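Local atomic coordinates of conserved protein (Mycobacterium tuberculosis, PDB entry 1RFE), a protein that is of unknown function but binds coenzyme F420 and probably acts as an oxidoreductase on CH-CH groups of its substrate. Residues Asn63-Pro68 with Lys130-Arg135. Sequence-based numbering, arbitrary orientation.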
loop_
_atom_site.group_PDB
_atom_site.type_symbol
_atom_site.label_atom_id
_atom_site.label_comp_id
_atom_site.label_asym_id
_atom_site.label_seq_id
_atom_site.Cartn_x
_atom_site.Cartn_y
_atom_site.Cartn_z
ATOM N N ASN A 63 -4.206 17.026 0.026
ATOM C CA ASN A 63 -2.943 17.011 -0.717
ATOM C C ASN A 63 -3.159 16.443 -2.100
ATOM O O ASN A 63 -2.641 16.936 -3.127
ATOM C CB ASN A 63 -1.858 16.176 -0.028
ATOM C CG ASN A 63 -1.365 16.754 1.275
ATOM O OD1 ASN A 63 -0.691 16.019 2.041
ATOM N ND2 ASN A 63 -1.705 18.033 1.594
ATOM N N LEU A 64 -3.963 15.399 -2.159
ATOM C CA LEU A 64 -4.035 14.663 -3.392
ATOM C C LEU A 64 -4.854 15.325 -4.523
ATOM O O LEU A 64 -4.639 15.037 -5.675
ATOM C CB LEU A 64 -4.564 13.268 -3.148
ATOM C CG LEU A 64 -3.534 12.308 -2.565
ATOM C CD1 LEU A 64 -4.230 10.981 -2.216
ATOM C CD2 LEU A 64 -2.375 12.080 -3.461
ATOM N N ARG A 65 -5.797 16.161 -4.173
ATOM C CA ARG A 65 -6.614 16.855 -5.161
ATOM C C ARG A 65 -5.786 17.980 -5.735
ATOM O O ARG A 65 -5.907 18.295 -6.928
ATOM C CB ARG A 65 -7.895 17.422 -4.516
ATOM C CG ARG A 65 -9.015 16.368 -4.282
ATOM C CD ARG A 65 -10.319 16.925 -3.688
ATOM N NE ARG A 65 -11.069 15.890 -2.961
ATOM C CZ ARG A 65 -11.211 15.778 -1.614
ATOM N NH1 ARG A 65 -10.674 16.639 -0.753
ATOM N NH2 ARG A 65 -11.927 14.749 -1.132
ATOM N N ARG A 66 -4.948 18.570 -4.878
ATOM C CA ARG A 66 -4.027 19.653 -5.247
ATOM C C ARG A 66 -2.872 19.116 -6.089
ATOM O O ARG A 66 -2.458 19.753 -7.029
ATOM C CB ARG A 66 -3.502 20.362 -3.977
ATOM C CG ARG A 66 -2.648 21.614 -4.267
ATOM C CD ARG A 66 -2.105 22.386 -3.066
ATOM N N ASP A 67 -2.390 17.912 -5.761
ATOM C CA ASP A 67 -1.284 17.297 -6.464
ATOM C C ASP A 67 -1.402 15.750 -6.397
ATOM O O ASP A 67 -1.118 15.162 -5.360
ATOM C CB ASP A 67 0.023 17.788 -5.864
ATOM C CG ASP A 67 1.240 17.373 -6.662
ATOM O OD1 ASP A 67 1.247 16.325 -7.399
ATOM O OD2 ASP A 67 2.299 18.043 -6.557
ATOM N N PRO A 68 -1.745 15.088 -7.503
ATOM C CA PRO A 68 -2.086 13.658 -7.465
ATOM C C PRO A 68 -0.903 12.731 -7.237
ATOM O O PRO A 68 -1.123 11.550 -7.155
ATOM C CB PRO A 68 -2.630 13.381 -8.884
ATOM C CG PRO A 68 -2.759 14.715 -9.519
ATOM C CD PRO A 68 -1.772 15.597 -8.879
ATOM N N LYS A 130 -18.814 8.905 4.489
ATOM C CA LYS A 130 -18.060 10.185 4.359
ATOM C C LYS A 130 -16.579 9.949 4.037
ATOM O O LYS A 130 -15.699 10.778 4.362
ATOM C CB LYS A 130 -18.155 11.077 5.625
ATOM C CG LYS A 130 -19.517 11.153 6.304
ATOM C CD LYS A 130 -20.396 12.274 5.749
ATOM C CE LYS A 130 -21.610 12.541 6.662
ATOM N NZ LYS A 130 -22.889 12.030 6.125
ATOM N N ARG A 131 -16.296 8.792 3.455
ATOM C CA ARG A 131 -14.948 8.495 3.046
ATOM C C ARG A 131 -14.875 8.453 1.527
ATOM O O ARG A 131 -15.885 8.344 0.844
ATOM C CB ARG A 131 -14.464 7.202 3.685
ATOM C CG ARG A 131 -14.408 7.328 5.201
ATOM C CD ARG A 131 -13.459 6.402 5.867
ATOM N NE ARG A 131 -13.509 6.539 7.328
ATOM C CZ ARG A 131 -12.439 6.769 8.114
ATOM N NH1 ARG A 131 -11.201 6.898 7.611
ATOM N NH2 ARG A 131 -12.619 6.860 9.434
ATOM N N VAL A 132 -13.675 8.621 1.017
ATOM C CA VAL A 132 -13.399 8.428 -0.409
ATOM C C VAL A 132 -12.443 7.257 -0.596
ATOM O O VAL A 132 -11.753 6.852 0.323
ATOM C CB VAL A 132 -12.812 9.694 -1.070
ATOM C CG1 VAL A 132 -13.794 10.844 -0.942
ATOM C CG2 VAL A 132 -11.454 10.073 -0.513
ATOM N N GLY A 133 -12.419 6.719 -1.804
ATOM C CA GLY A 133 -11.449 5.726 -2.203
ATOM C C GLY A 133 -10.251 6.430 -2.834
ATOM O O GLY A 133 -10.428 7.466 -3.474
ATOM N N VAL A 134 -9.045 5.870 -2.649
ATOM C CA VAL A 134 -7.852 6.395 -3.268
ATOM C C VAL A 134 -7.181 5.272 -4.023
ATOM O O VAL A 134 -6.593 4.365 -3.432
ATOM C CB VAL A 134 -6.881 7.021 -2.217
ATOM C CG1 VAL A 134 -5.546 7.423 -2.881
ATOM C CG2 VAL A 134 -7.514 8.244 -1.568
ATOM N N ARG A 135 -7.295 5.304 -5.328
ATOM C CA ARG A 135 -6.686 4.310 -6.153
ATOM C C ARG A 135 -5.252 4.715 -6.492
ATOM O O ARG A 135 -5.029 5.751 -7.054
ATOM C CB ARG A 135 -7.532 4.137 -7.413
ATOM C CG ARG A 135 -7.027 3.209 -8.509
ATOM C CD ARG A 135 -7.975 3.327 -9.744
ATOM N NE ARG A 135 -7.444 2.939 -11.033
ATOM C CZ ARG A 135 -7.083 3.768 -12.046
ATOM N NH1 ARG A 135 -7.174 5.112 -12.004
ATOM N NH2 ARG A 135 -6.634 3.210 -13.160
#
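L64 and V134 meet tip to tip, the CD1 methyl of L64 resting 3.9 Å from CG1 of V134, and this pair of methyls is the closest point of a sparse contact between a helix and a strand. The backbones stay well apart, with the CA atoms of L64 and V134 separated by 9.1 Å, and the two side chains span that distance. In V134 CG1 stands anti to the backbone N (chi1 173°), which brings that methyl the closer of the two to the leucine, CG2 lying only a little farther from CD1. Both residues are buried, and other strands close around them: L64 also touches I94 and T29, while V134 packs on A92 and L52. Such packing illustrates how a helix is laid over a curled antiparallel sheet in the FMN-binding split-barrel fold expected of the pyridoxamine 5'-phosphate oxidase family. Here the C-terminal part of helix 59-66 covers strand 131-138, flanked in the sheet by strands 49-55 and 84-95. At the next residue the contact loosens: R65 is exposed, and its extended chain carries the guanidinium group along the sheet until NH2 lies 4.3 Å from CG1 of V132, a methyl at the edge of the group, near its plane. No hydrogen bond joins the two segments; the same NH2 donates instead to the backbone O of A56, and V132 is buried against I94, T54 and A56.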